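PDB 3DC7: putative uncharacterized protein lp_3323 from Lactobacillus plantarum, which is of unknown function but probably hydrolyses ester bonds, as a member of the GDSL-like lipase/acylhydrolase family of the SGNH hydrolase clan. Local coordinates for residues A25-S30 with I86-G91; G36-H41 with P204-H209; S67-M72 with Y95-P100; L133-I138 with L178-D183; S142-S147 with S198-H203. One frame throughout, in Å; residues are numbered along the deposited sequence.

Overall arrangement
Contacts 1 and 4 belong to one five-stranded parallel sheet, their centres 11 Å apart, and meet where strands 85-89 and 132-136 are neighbours; contact 4 also leads toward a sodium ion bound by Asp-183. The other three contacts join loops and helix ends. The likely active site lies between contacts 1 and 5: Ser-30 CB is 3.7 Å from His-203 CE1, as expected if the family's catalytic serine and histidine are these two. Contact 2 lies beside contact 5, packing Leu-37 on His-203, with centres 14 Å apart. Contact 3 touches contact 1 through selenomethionine Met-72 and contact 5 through Asp-98 and Ser-147, but stays about 13 Å from contact 2, nearest atoms.

Contact 1: residues A25-S30 with I86-G91; sequences AWLGDS and IAVFGG
Leu-27 and Ala-87 belong to neighbouring strands of the parallel sheet at the heart of this SGNH-type fold, and the first strand runs into the family's Gly-Asp-Ser signature at Gly-28 to Ser-30. Strand 25-28 is tied to strand 86-89 by three backbone bonds. Ala-87 N reaches Ala-25 O at 3.0 Å, Leu-27 N reaches Ala-87 O at 2.8 Å, and Phe-89 N reaches Leu-27 O at 2.8 Å. On one face, Leu-27 CD2 lies alongside Val-88 CG2 at 4.0 Å, with both side chains pointing the same way. On the other, the short Ala-87 leaves room for the indole, and its CB lies 3.6 Å from Trp-26 CE3. Glycine suits position 28, since a CB there would press on Phe-89 O. Beyond the strand, water 1 donates a hydrogen bond to Asp-29 OD2 and accepts from Gly-91 N, while water 2 joins Asp-29 to Phe-89 O. The indole NE1 bonds Ser-55 OG, and the rings of Tyr-42 and His-43 pack against the indole. Leu-27 touches helix 72-75, and strands 56-59 and 132-136 flank the pair within the sheet.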
# COMPACT_ATOMS: atom_id res chain seq x y z
N ALA A 25 15.35 15.82 10.21
CA ALA A 25 15.20 17.08 9.49
C ALA A 25 13.84 17.07 8.80
O ALA A 25 13.48 16.12 8.12
CB ALA A 25 16.32 17.25 8.48
N TRP A 26 13.10 18.15 8.97
CA TRP A 26 11.71 18.24 8.53
C TRP A 26 11.57 19.31 7.46
O TRP A 26 11.62 20.51 7.76
CB TRP A 26 10.82 18.56 9.73
CG TRP A 26 11.04 17.61 10.90
CD1 TRP A 26 11.85 17.82 11.98
CD2 TRP A 26 10.42 16.33 11.11
NE1 TRP A 26 11.78 16.75 12.85
CE2 TRP A 26 10.91 15.82 12.34
CE3 TRP A 26 9.50 15.56 10.37
CZ2 TRP A 26 10.52 14.58 12.84
CZ3 TRP A 26 9.11 14.31 10.89
CH2 TRP A 26 9.62 13.84 12.10
N LEU A 27 11.41 18.89 6.21
CA LEU A 27 11.27 19.82 5.09
C LEU A 27 9.81 19.92 4.69
O LEU A 27 9.19 18.92 4.35
CB LEU A 27 12.14 19.36 3.91
CG LEU A 27 12.14 20.17 2.61
CD1 LEU A 27 12.73 21.56 2.81
CD2 LEU A 27 12.88 19.40 1.50
N GLY A 28 9.25 21.13 4.72
CA GLY A 28 7.85 21.31 4.37
C GLY A 28 7.33 22.73 4.26
O GLY A 28 8.07 23.66 4.04
N ASP A 29 6.01 22.86 4.41
CA ASP A 29 5.32 24.14 4.30
C ASP A 29 4.87 24.61 5.68
O ASP A 29 5.58 24.40 6.67
CB ASP A 29 4.18 24.06 3.27
CG ASP A 29 3.33 22.78 3.41
OD1 ASP A 29 2.86 22.48 4.54
OD2 ASP A 29 3.11 22.09 2.38
N SER A 30 3.71 25.27 5.77
CA SER A 30 3.24 25.83 7.03
C SER A 30 2.85 24.80 8.10
O SER A 30 2.87 25.09 9.31
CB SER A 30 2.05 26.74 6.79
OG SER A 30 1.62 27.29 8.02
N ILE A 86 15.22 12.14 7.17
CA ILE A 86 14.67 13.24 6.39
C ILE A 86 13.22 12.98 6.01
O ILE A 86 12.90 11.98 5.37
CB ILE A 86 15.51 13.56 5.12
CG1 ILE A 86 16.93 13.98 5.53
CG2 ILE A 86 14.83 14.65 4.27
CD1 ILE A 86 18.00 13.73 4.47
N ALA A 87 12.36 13.91 6.41
CA ALA A 87 10.95 13.88 6.05
C ALA A 87 10.61 15.07 5.15
O ALA A 87 11.01 16.21 5.43
CB ALA A 87 10.11 13.88 7.29
N VAL A 88 9.88 14.80 4.07
CA VAL A 88 9.36 15.86 3.21
C VAL A 88 7.84 15.85 3.23
O VAL A 88 7.21 14.83 2.95
CB VAL A 88 9.88 15.75 1.76
CG1 VAL A 88 9.33 16.89 0.89
CG2 VAL A 88 11.41 15.72 1.75
N PHE A 89 7.27 17.00 3.56
CA PHE A 89 5.83 17.13 3.72
C PHE A 89 5.34 18.28 2.81
O PHE A 89 5.23 19.43 3.23
CB PHE A 89 5.52 17.37 5.20
CG PHE A 89 4.07 17.19 5.59
CD1 PHE A 89 3.05 17.30 4.65
CD2 PHE A 89 3.74 16.96 6.90
CE1 PHE A 89 1.73 17.17 5.02
CE2 PHE A 89 2.40 16.82 7.29
CZ PHE A 89 1.40 16.92 6.35
N GLY A 90 5.07 17.95 1.55
CA GLY A 90 4.73 18.97 0.57
C GLY A 90 3.74 18.53 -0.50
O GLY A 90 3.37 17.35 -0.56
N GLY A 91 3.32 19.48 -1.33
CA GLY A 91 2.39 19.22 -2.42
C GLY A 91 1.06 19.95 -2.31
O GLY A 91 0.39 20.18 -3.33
O HOH W 1 3.15 22.27 -0.34
O HOH W 2 4.45 20.93 5.72

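Contact 2: residues G36-H41 with P204-H209; sequences GLATVH and PNNAGH. With SO4 (sulfate ion), chain D.
Asn-206 OD1 accepts Val-40 N at 3.2 Å, the donor standing 45° out of the carbonyl plane, and Thr-39 N lies equally near. This amide sits in the first turn of helix 206-223, which follows the family's Asp-x-x-His block, and it ties the helix to the loop 36-41. The CG of Asn-206 is anti to its carbonyl carbon (chi1 -72°), leaning toward the loop, and ND2 adds a weak bond to Thr-39 OG1 at 3.3 Å. An asparagine serves well here because one amide can both accept and donate. The helix itself is capped by Asn-205, whose OD1 takes Gly-208 N at 2.8 Å while ND2 bonds Ile-196 O. A sulfate, probably from the crystallisation liquor, rests at this helix start, where Asn-206 N bonds its O2 at 2.9 Å; peptide N-H groups at a helix N-terminus would favour such an anion. Deeper in, the His-41 ring turns its edge toward the face of His-209 in an offset edge-to-face pair, centroids 4.8 Å apart and planes at 71°. His-209 CD2 also meets Ala-38 CB at 3.7 Å, and its ND1 takes a weak bond from Tyr-42 N. An alanine in place of His-209 would probably leave the His-41 ring without its aromatic face, open a gap beside Ala-38 CB and deprive Tyr-42 N of that acceptor. Water 3 closes the contact, donating to both Val-40 O and Asn-206 O, the latter at 2.6 Å.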
# COMPACT_ATOMS: atom_id res chain seq x y z
N GLY A 36 3.41 28.61 12.89
CA GLY A 36 2.08 28.06 12.59
C GLY A 36 0.87 28.59 13.34
O GLY A 36 1.00 29.25 14.37
N LEU A 37 -0.31 28.28 12.79
CA LEU A 37 -1.60 28.53 13.45
C LEU A 37 -1.90 27.52 14.56
O LEU A 37 -2.69 27.79 15.46
CB LEU A 37 -2.73 28.46 12.41
CG LEU A 37 -2.84 29.66 11.47
CD1 LEU A 37 -3.22 29.18 10.08
CD2 LEU A 37 -3.83 30.66 12.03
N ALA A 38 -1.29 26.34 14.46
CA ALA A 38 -1.30 25.34 15.51
C ALA A 38 -0.02 25.51 16.30
O ALA A 38 1.05 25.67 15.72
CB ALA A 38 -1.37 23.95 14.90
N THR A 39 -0.12 25.48 17.62
CA THR A 39 1.05 25.68 18.46
C THR A 39 1.92 24.43 18.62
O THR A 39 3.12 24.55 18.86
CB THR A 39 0.69 26.27 19.84
OG1 THR A 39 -0.29 25.44 20.49
CG2 THR A 39 0.12 27.69 19.69
N VAL A 40 1.31 23.25 18.47
CA VAL A 40 2.02 21.98 18.67
C VAL A 40 1.92 21.09 17.43
O VAL A 40 0.87 20.50 17.16
CB VAL A 40 1.49 21.21 19.90
CG1 VAL A 40 2.35 19.97 20.16
CG2 VAL A 40 1.46 22.11 21.14
N HIS A 41 3.02 20.99 16.69
CA HIS A 41 3.05 20.31 15.40
C HIS A 41 3.39 18.82 15.56
O HIS A 41 3.86 18.40 16.60
CB HIS A 41 4.06 20.98 14.47
CG HIS A 41 3.65 22.35 14.02
ND1 HIS A 41 3.81 23.47 14.81
CD2 HIS A 41 3.11 22.78 12.86
CE1 HIS A 41 3.37 24.53 14.15
NE2 HIS A 41 2.93 24.14 12.97
N PRO A 204 -4.00 21.66 9.66
CA PRO A 204 -4.43 20.92 10.84
C PRO A 204 -4.33 21.80 12.07
O PRO A 204 -3.44 22.64 12.16
CB PRO A 204 -3.41 19.77 10.92
CG PRO A 204 -2.83 19.65 9.59
CD PRO A 204 -2.80 21.06 9.05
N ASN A 205 -5.27 21.64 12.99
CA ASN A 205 -5.13 22.24 14.31
C ASN A 205 -4.29 21.30 15.21
O ASN A 205 -3.68 20.35 14.71
CB ASN A 205 -6.51 22.55 14.90
CG ASN A 205 -7.35 21.30 15.12
OD1 ASN A 205 -6.82 20.19 15.13
ND2 ASN A 205 -8.65 21.48 15.29
N ASN A 206 -4.26 21.55 16.52
CA ASN A 206 -3.51 20.67 17.42
C ASN A 206 -4.01 19.23 17.48
O ASN A 206 -3.20 18.30 17.57
CB ASN A 206 -3.47 21.24 18.84
CG ASN A 206 -2.56 22.45 18.96
OD1 ASN A 206 -1.87 22.84 18.01
ND2 ASN A 206 -2.54 23.03 20.14
N ALA A 207 -5.33 19.05 17.43
CA ALA A 207 -5.91 17.70 17.39
C ALA A 207 -5.51 16.95 16.11
O ALA A 207 -5.26 15.75 16.13
CB ALA A 207 -7.44 17.75 17.55
N GLY A 208 -5.46 17.69 15.01
CA GLY A 208 -5.08 17.13 13.70
C GLY A 208 -3.63 16.74 13.70
O GLY A 208 -3.26 15.70 13.15
N HIS A 209 -2.80 17.55 14.35
CA HIS A 209 -1.40 17.25 14.51
C HIS A 209 -1.12 16.02 15.37
O HIS A 209 -0.19 15.28 15.07
CB HIS A 209 -0.62 18.46 15.01
CG HIS A 209 -0.31 19.45 13.93
ND1 HIS A 209 0.79 19.33 13.11
CD2 HIS A 209 -0.97 20.55 13.51
CE1 HIS A 209 0.80 20.32 12.24
NE2 HIS A 209 -0.26 21.08 12.47
S SO4 D . -5.46 24.67 18.27
O1 SO4 D . -6.03 23.49 18.92
O2 SO4 D . -4.88 24.34 16.97
O3 SO4 D . -6.54 25.64 18.10
O4 SO4 D . -4.39 25.23 19.10
O HOH W 3 -0.91 18.72 18.63

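Contact 3: residues S67-M72 with Y95-P100; sequences SRYDAM and YGRDQP
The guanidinium of Arg-97 lies flat on the Tyr-69 ring, its CZ 3.4 Å above the ring centroid and the two planes only 7° apart. NH1 sits over Tyr-69 CG at 3.3 Å and NH2 over CE2 at 3.4 Å, making a cation-pi stack centred on the ring. The Arg-97 chain bends at chi3 (83°), which swings NE off the line of the extended carbons before it. NH1 is held from elsewhere too, by Gly-62 O. Beside the stack, Arg-68 NH1 makes a weak bond to Asp-98 O at 3.2 Å, and water 4 bridges the same two atoms, weakly on the arginine side. Arg-97 O lies over one face of the Arg-68 guanidinium, at too poor an angle for a bond. Within its own loop, Arg-68 NH2 reaches weakly to Tyr-69 OH at 3.4 Å.

Further out, the end of helix 92-96 sets where Arg-97 and Asp-98 O stand. Asp-98, with positive phi, is the C-prime residue of a Schellman motif, and its OD2 is bonded to Ser-147 OG. On the other side, Thr-64 OG1 accepts Tyr-69 N and so steadies the tyrosine's backbone. The join across the contact includes a flat cation-pi stack and a weak bond to a carbonyl, and the carbonyl oxygens of Arg-97 and Asp-98 would probably offset part of the positive charge of Arg-68.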
# COMPACT_ATOMS: atom_id res chain seq x y z
N SER A 67 8.72 25.51 -8.53
CA SER A 67 9.27 26.86 -8.60
C SER A 67 8.46 28.04 -8.04
O SER A 67 9.03 29.12 -7.86
CB SER A 67 9.63 27.16 -10.05
OG SER A 67 8.46 27.28 -10.83
N ARG A 68 7.17 27.85 -7.78
CA ARG A 68 6.25 28.98 -7.56
C ARG A 68 6.54 29.78 -6.30
O ARG A 68 6.51 31.01 -6.33
CB ARG A 68 4.79 28.51 -7.54
CG ARG A 68 4.22 28.04 -8.88
CD ARG A 68 3.70 29.17 -9.78
NE ARG A 68 3.13 30.28 -9.03
CZ ARG A 68 1.88 30.71 -9.13
NH1 ARG A 68 1.02 30.13 -9.96
NH2 ARG A 68 1.48 31.73 -8.39
N TYR A 69 6.82 29.08 -5.19
CA TYR A 69 7.04 29.69 -3.87
C TYR A 69 8.09 28.93 -3.05
O TYR A 69 7.82 27.82 -2.60
CB TYR A 69 5.73 29.71 -3.08
CG TYR A 69 4.65 30.57 -3.68
CD1 TYR A 69 3.64 30.03 -4.46
CD2 TYR A 69 4.64 31.95 -3.45
CE1 TYR A 69 2.63 30.84 -5.01
CE2 TYR A 69 3.65 32.76 -3.99
CZ TYR A 69 2.65 32.21 -4.76
OH TYR A 69 1.69 33.04 -5.28
N ASP A 70 9.26 29.53 -2.83
CA ASP A 70 10.31 28.94 -1.98
C ASP A 70 10.53 27.46 -2.25
O ASP A 70 10.44 26.64 -1.32
CB ASP A 70 9.95 29.12 -0.49
CG ASP A 70 10.07 30.56 -0.04
OD1 ASP A 70 9.04 31.16 0.35
OD2 ASP A 70 11.21 31.08 -0.06
N ALA A 71 10.82 27.12 -3.50
CA ALA A 71 10.91 25.73 -3.97
C ALA A 71 11.62 24.77 -3.02
O ALA A 71 12.82 24.90 -2.80
CB ALA A 71 11.58 25.68 -5.33
N MSE A 72 10.91 23.80 -2.49
CA MSE A 72 11.56 22.70 -1.75
C MSE A 72 12.59 21.93 -2.59
O MSE A 72 13.54 21.35 -2.05
CB MSE A 72 10.52 21.73 -1.20
CG MSE A 72 9.70 22.29 -0.05
SE MSE A 72 8.41 20.96 0.62
CE MSE A 72 6.85 22.15 0.75
N TYR A 95 -0.65 22.11 -5.26
CA TYR A 95 -2.06 22.01 -5.67
C TYR A 95 -2.79 23.35 -5.54
O TYR A 95 -3.27 23.90 -6.53
CB TYR A 95 -2.81 20.90 -4.91
CG TYR A 95 -4.32 20.98 -5.08
CD1 TYR A 95 -4.93 20.67 -6.30
CD2 TYR A 95 -5.14 21.40 -4.02
CE1 TYR A 95 -6.30 20.78 -6.47
CE2 TYR A 95 -6.51 21.50 -4.18
CZ TYR A 95 -7.09 21.19 -5.40
OH TYR A 95 -8.45 21.27 -5.56
N GLY A 96 -2.84 23.89 -4.32
CA GLY A 96 -3.66 25.06 -4.02
C GLY A 96 -3.17 26.39 -4.56
O GLY A 96 -3.94 27.32 -4.71
N ARG A 97 -1.87 26.49 -4.86
CA ARG A 97 -1.34 27.73 -5.41
C ARG A 97 -0.98 27.58 -6.90
O ARG A 97 -0.18 28.35 -7.44
CB ARG A 97 -0.16 28.23 -4.57
CG ARG A 97 -0.45 28.19 -3.06
CD ARG A 97 0.68 28.78 -2.24
NE ARG A 97 0.58 30.23 -2.16
CZ ARG A 97 1.48 31.02 -1.59
NH1 ARG A 97 2.58 30.51 -1.06
NH2 ARG A 97 1.29 32.34 -1.57
N ASP A 98 -1.57 26.57 -7.54
CA ASP A 98 -1.50 26.42 -8.98
C ASP A 98 -0.08 26.26 -9.54
O ASP A 98 0.34 26.99 -10.44
CB ASP A 98 -2.27 27.58 -9.68
CG ASP A 98 -3.77 27.60 -9.33
OD1 ASP A 98 -4.37 26.50 -9.24
OD2 ASP A 98 -4.36 28.69 -9.15
N GLN A 99 0.66 25.29 -9.01
CA GLN A 99 1.89 24.83 -9.68
C GLN A 99 1.49 23.96 -10.87
O GLN A 99 0.73 23.01 -10.71
CB GLN A 99 2.78 24.04 -8.71
CG GLN A 99 4.14 23.56 -9.27
CD GLN A 99 5.14 24.69 -9.42
OE1 GLN A 99 5.62 24.99 -10.52
NE2 GLN A 99 5.46 25.35 -8.30
N PRO A 100 1.97 24.30 -12.10
CA PRO A 100 1.63 23.38 -13.19
C PRO A 100 2.03 21.97 -12.80
O PRO A 100 3.08 21.78 -12.17
CB PRO A 100 2.48 23.89 -14.36
CG PRO A 100 2.65 25.37 -14.07
CD PRO A 100 2.80 25.43 -12.56
O HOH W 4 0.18 28.81 -12.66

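Contact 4: residues L133-I138 with L178-D183; sequences LFISAI and LSLYRD. With NA (sodium ion), chain H.
The Tyr-181 ring has Ala-137 O at its edge, in its plane, and the nearest atom of that side chain to this oxygen is CB, at 3.2 Å. CG of Tyr-181 is anti to the backbone N (chi1 -169°). The ring packs on Gln-159, Ser-160 and Glu-163 of helix 159-173, meets the ring of His-139, and its OH bonds Asp-172 of the second subunit. Before it in the chain the backbones pair in parallel. Leu-178 N bonds Phe-134 O at 2.8 Å, and Ser-136 N bonds Leu-178 O at 3.2 Å. A weak bond from Leu-180 N to Ser-136 O continues the pairing as the second segment turns into helix 180-183.

Ile-135 and Leu-178 share one face of the sheet, where Leu-133 CD2 lies beside Leu-178 CB; past the strand ends Leu-180 CG meets Ile-135 CG2 at 3.8 Å, and its CB meets Ile-138 CG1 at 3.9 Å. Helix 206-223 packs on this layer through Ile-212 and Phe-219. On the other face stand two serines whose hydroxyls are buried: Ser-136 OG and Ser-179 OG bond the two oxygens of Glu-163, which joins the paired strands to helix 159-173. Ser-179 OG also caps helix 180-183, accepting Arg-182 N at 3.0 Å. Four residues on from Ser-179, Asp-183 OD1 binds the sodium ion at 2.3 Å, and water 5 is another ligand. Strands 132-136 and 177-179, joined through helix 159-173, form a beta-alpha-beta crossover, the repeating unit of a layered alpha/beta fold, with 177-179 as an outermost strand.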
# COMPACT_ATOMS: atom_id res chain seq x y z
N LEU A 133 11.31 9.64 4.19
CA LEU A 133 9.96 9.44 3.71
C LEU A 133 9.31 10.71 3.17
O LEU A 133 9.66 11.83 3.57
CB LEU A 133 9.07 8.72 4.74
CG LEU A 133 8.64 9.25 6.11
CD1 LEU A 133 8.53 10.73 6.14
CD2 LEU A 133 7.30 8.66 6.46
N PHE A 134 8.37 10.52 2.26
CA PHE A 134 7.56 11.59 1.69
C PHE A 134 6.16 11.53 2.28
O PHE A 134 5.53 10.48 2.26
CB PHE A 134 7.49 11.46 0.17
CG PHE A 134 8.46 12.33 -0.55
CD1 PHE A 134 8.01 13.32 -1.42
CD2 PHE A 134 9.84 12.19 -0.35
CE1 PHE A 134 8.91 14.14 -2.09
CE2 PHE A 134 10.74 13.01 -1.01
CZ PHE A 134 10.28 13.99 -1.88
N ILE A 135 5.70 12.66 2.80
CA ILE A 135 4.36 12.76 3.38
C ILE A 135 3.52 13.68 2.51
O ILE A 135 3.90 14.82 2.27
CB ILE A 135 4.40 13.28 4.84
CG1 ILE A 135 5.35 12.43 5.70
CG2 ILE A 135 3.02 13.28 5.42
CD1 ILE A 135 5.81 13.11 6.95
N SER A 136 2.38 13.19 2.02
CA SER A 136 1.45 14.07 1.30
C SER A 136 0.18 14.35 2.12
O SER A 136 -0.26 13.50 2.89
CB SER A 136 1.10 13.48 -0.06
OG SER A 136 0.45 12.23 0.07
N ALA A 137 -0.39 15.53 1.92
CA ALA A 137 -1.41 16.10 2.81
C ALA A 137 -2.80 15.49 2.71
O ALA A 137 -3.17 14.90 1.71
CB ALA A 137 -1.50 17.60 2.60
N ILE A 138 -3.55 15.68 3.79
CA ILE A 138 -4.99 15.43 3.86
C ILE A 138 -5.76 16.17 2.74
O ILE A 138 -5.35 17.26 2.32
CB ILE A 138 -5.50 15.85 5.26
CG1 ILE A 138 -4.81 14.99 6.33
CG2 ILE A 138 -7.04 15.72 5.39
CD1 ILE A 138 -4.57 15.72 7.62
N LEU A 178 4.14 8.06 2.65
CA LEU A 178 3.02 8.05 3.58
C LEU A 178 1.93 9.02 3.10
O LEU A 178 2.13 10.25 3.13
CB LEU A 178 3.49 8.44 4.99
CG LEU A 178 2.45 8.73 6.09
CD1 LEU A 178 1.44 7.61 6.26
CD2 LEU A 178 3.17 8.99 7.40
N SER A 179 0.80 8.48 2.68
CA SER A 179 -0.28 9.31 2.15
C SER A 179 -1.32 9.62 3.21
O SER A 179 -2.19 8.78 3.47
CB SER A 179 -0.94 8.61 0.97
OG SER A 179 -2.09 9.33 0.57
N LEU A 180 -1.23 10.80 3.83
CA LEU A 180 -2.28 11.22 4.78
C LEU A 180 -3.59 11.41 4.04
O LEU A 180 -4.68 11.24 4.60
CB LEU A 180 -1.91 12.52 5.50
CG LEU A 180 -0.62 12.54 6.32
CD1 LEU A 180 -0.47 13.90 6.95
CD2 LEU A 180 -0.64 11.44 7.39
N TYR A 181 -3.48 11.75 2.77
CA TYR A 181 -4.61 11.82 1.86
C TYR A 181 -5.48 10.54 1.93
O TYR A 181 -6.67 10.63 2.20
CB TYR A 181 -4.12 12.09 0.43
CG TYR A 181 -5.22 12.43 -0.54
CD1 TYR A 181 -5.92 11.42 -1.22
CD2 TYR A 181 -5.59 13.75 -0.78
CE1 TYR A 181 -6.95 11.73 -2.11
CE2 TYR A 181 -6.61 14.07 -1.66
CZ TYR A 181 -7.29 13.05 -2.33
OH TYR A 181 -8.30 13.36 -3.21
N ARG A 182 -4.85 9.37 1.73
CA ARG A 182 -5.54 8.06 1.69
C ARG A 182 -5.88 7.44 3.04
O ARG A 182 -6.84 6.67 3.14
CB ARG A 182 -4.68 7.00 0.97
CG ARG A 182 -4.40 7.25 -0.47
CD ARG A 182 -4.25 5.93 -1.23
NE ARG A 182 -4.40 6.15 -2.66
CZ ARG A 182 -4.91 5.28 -3.53
NH1 ARG A 182 -5.35 4.09 -3.12
NH2 ARG A 182 -4.99 5.60 -4.82
N ASP A 183 -5.06 7.71 4.06
CA ASP A 183 -5.05 6.88 5.26
C ASP A 183 -5.13 7.61 6.61
O ASP A 183 -5.13 6.95 7.65
CB ASP A 183 -3.80 5.99 5.28
CG ASP A 183 -3.88 4.81 4.30
OD1 ASP A 183 -4.90 4.06 4.26
OD2 ASP A 183 -2.86 4.62 3.58
NA NA H . -5.93 2.25 3.32
O HOH W 5 -3.70 2.08 3.06

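Contact 5: residues S142-S147 with S198-H203; sequences SDFGGS and SVDTLH
Thr-201 and Leu-202 are the middle residues of Asp-200 to His-203, which matches the Asp-x-x-His block of the SGNH hydrolases, where the outer two usually serve in catalysis; Thr-201 meets Asp-143 and Leu-202 meets Phe-144 across the contact. Thr-201 OG1 is a junction. It accepts Asp-143 N at 3.1 Å and a hydrogen bond from water 6, which accepts from Phe-144 N, while its own hydrogen goes to Asp-200 O at 2.7 Å. Leu-202 CD2 lies over the centre of the Phe-144 ring, 3.5 Å from its centroid, a CH-pi contact. Phe-144 CG is anti to its backbone N (chi1 -179°), reaching toward the block. Asp-200 OD2 meets the edge of the ring at CD1, 3.5 Å away. The block is braced by Asp-200 OD1, which accepts Leu-202 N, an Asx turn, and, by its syn lone pair, His-203 N, completing an Asx motif, both at 2.8 Å. A valine in place of Thr-201 would probably leave Asp-143 N without its acceptor and water 6 without one of its holds. The polar bonds thus fix the backbone, while the Phe-144 ring and Leu-202 methyl pack together beside it, which probably helps hold Asp-200 and His-203 in position.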
# COMPACT_ATOMS: atom_id res chain seq x y z
N SER A 142 -12.80 23.73 1.08
CA SER A 142 -12.96 24.85 0.15
C SER A 142 -13.02 26.23 0.81
O SER A 142 -13.36 27.21 0.16
CB SER A 142 -14.21 24.64 -0.70
OG SER A 142 -13.96 23.73 -1.75
N ASP A 143 -12.68 26.30 2.09
CA ASP A 143 -12.94 27.51 2.85
C ASP A 143 -11.71 28.36 3.14
O ASP A 143 -11.83 29.41 3.76
CB ASP A 143 -13.68 27.16 4.15
CG ASP A 143 -15.10 26.63 3.89
OD1 ASP A 143 -15.71 26.99 2.85
OD2 ASP A 143 -15.60 25.85 4.74
N PHE A 144 -10.53 27.93 2.69
CA PHE A 144 -9.30 28.69 2.90
C PHE A 144 -9.18 29.97 2.04
O PHE A 144 -8.82 31.02 2.56
CB PHE A 144 -8.05 27.81 2.73
CG PHE A 144 -6.75 28.55 2.96
CD1 PHE A 144 -6.32 28.83 4.26
CD2 PHE A 144 -5.99 28.98 1.88
CE1 PHE A 144 -5.12 29.52 4.48
CE2 PHE A 144 -4.78 29.68 2.09
CZ PHE A 144 -4.35 29.95 3.39
N GLY A 145 -9.43 29.85 0.74
CA GLY A 145 -9.29 30.99 -0.17
C GLY A 145 -8.51 30.62 -1.43
O GLY A 145 -8.05 29.48 -1.56
N GLY A 146 -8.35 31.58 -2.34
CA GLY A 146 -7.63 31.34 -3.60
C GLY A 146 -8.11 30.07 -4.29
O GLY A 146 -9.32 29.82 -4.34
N SER A 147 -7.17 29.28 -4.80
CA SER A 147 -7.49 28.04 -5.51
C SER A 147 -7.44 26.82 -4.60
O SER A 147 -7.26 25.69 -5.08
CB SER A 147 -6.55 27.82 -6.69
OG SER A 147 -6.59 28.90 -7.61
N SER A 198 -9.14 20.74 11.81
CA SER A 198 -8.49 21.77 11.02
C SER A 198 -8.82 23.14 11.56
O SER A 198 -9.85 23.33 12.22
CB SER A 198 -8.91 21.69 9.55
OG SER A 198 -10.13 22.40 9.34
N VAL A 199 -7.95 24.09 11.26
CA VAL A 199 -8.20 25.50 11.57
C VAL A 199 -9.19 26.12 10.55
O VAL A 199 -10.06 26.91 10.93
CB VAL A 199 -6.86 26.31 11.63
CG1 VAL A 199 -7.12 27.80 11.93
CG2 VAL A 199 -5.93 25.74 12.68
N ASP A 200 -9.08 25.72 9.28
CA ASP A 200 -9.64 26.51 8.18
C ASP A 200 -9.90 25.67 6.92
O ASP A 200 -9.98 26.22 5.80
CB ASP A 200 -8.65 27.63 7.83
CG ASP A 200 -7.25 27.09 7.59
OD1 ASP A 200 -7.11 25.86 7.34
OD2 ASP A 200 -6.28 27.87 7.65
N THR A 201 -10.02 24.35 7.11
CA THR A 201 -10.13 23.35 6.03
C THR A 201 -8.86 23.10 5.23
O THR A 201 -8.90 22.40 4.23
CB THR A 201 -11.33 23.56 5.05
OG1 THR A 201 -10.98 24.52 4.03
CG2 THR A 201 -12.61 23.98 5.79
N LEU A 202 -7.73 23.67 5.68
CA LEU A 202 -6.43 23.41 5.07
C LEU A 202 -5.35 23.01 6.10
O LEU A 202 -4.70 21.96 5.95
CB LEU A 202 -5.97 24.60 4.22
CG LEU A 202 -4.50 24.64 3.76
CD1 LEU A 202 -4.16 23.56 2.75
CD2 LEU A 202 -4.11 26.01 3.21
N HIS A 203 -5.17 23.83 7.13
CA HIS A 203 -4.15 23.58 8.15
C HIS A 203 -4.72 22.72 9.26
O HIS A 203 -5.80 22.99 9.74
CB HIS A 203 -3.64 24.89 8.76
CG HIS A 203 -3.06 25.83 7.75
ND1 HIS A 203 -1.82 25.65 7.19
CD2 HIS A 203 -3.56 26.96 7.20
CE1 HIS A 203 -1.58 26.62 6.33
NE2 HIS A 203 -2.62 27.43 6.32
O HOH W 6 -9.55 25.31 1.52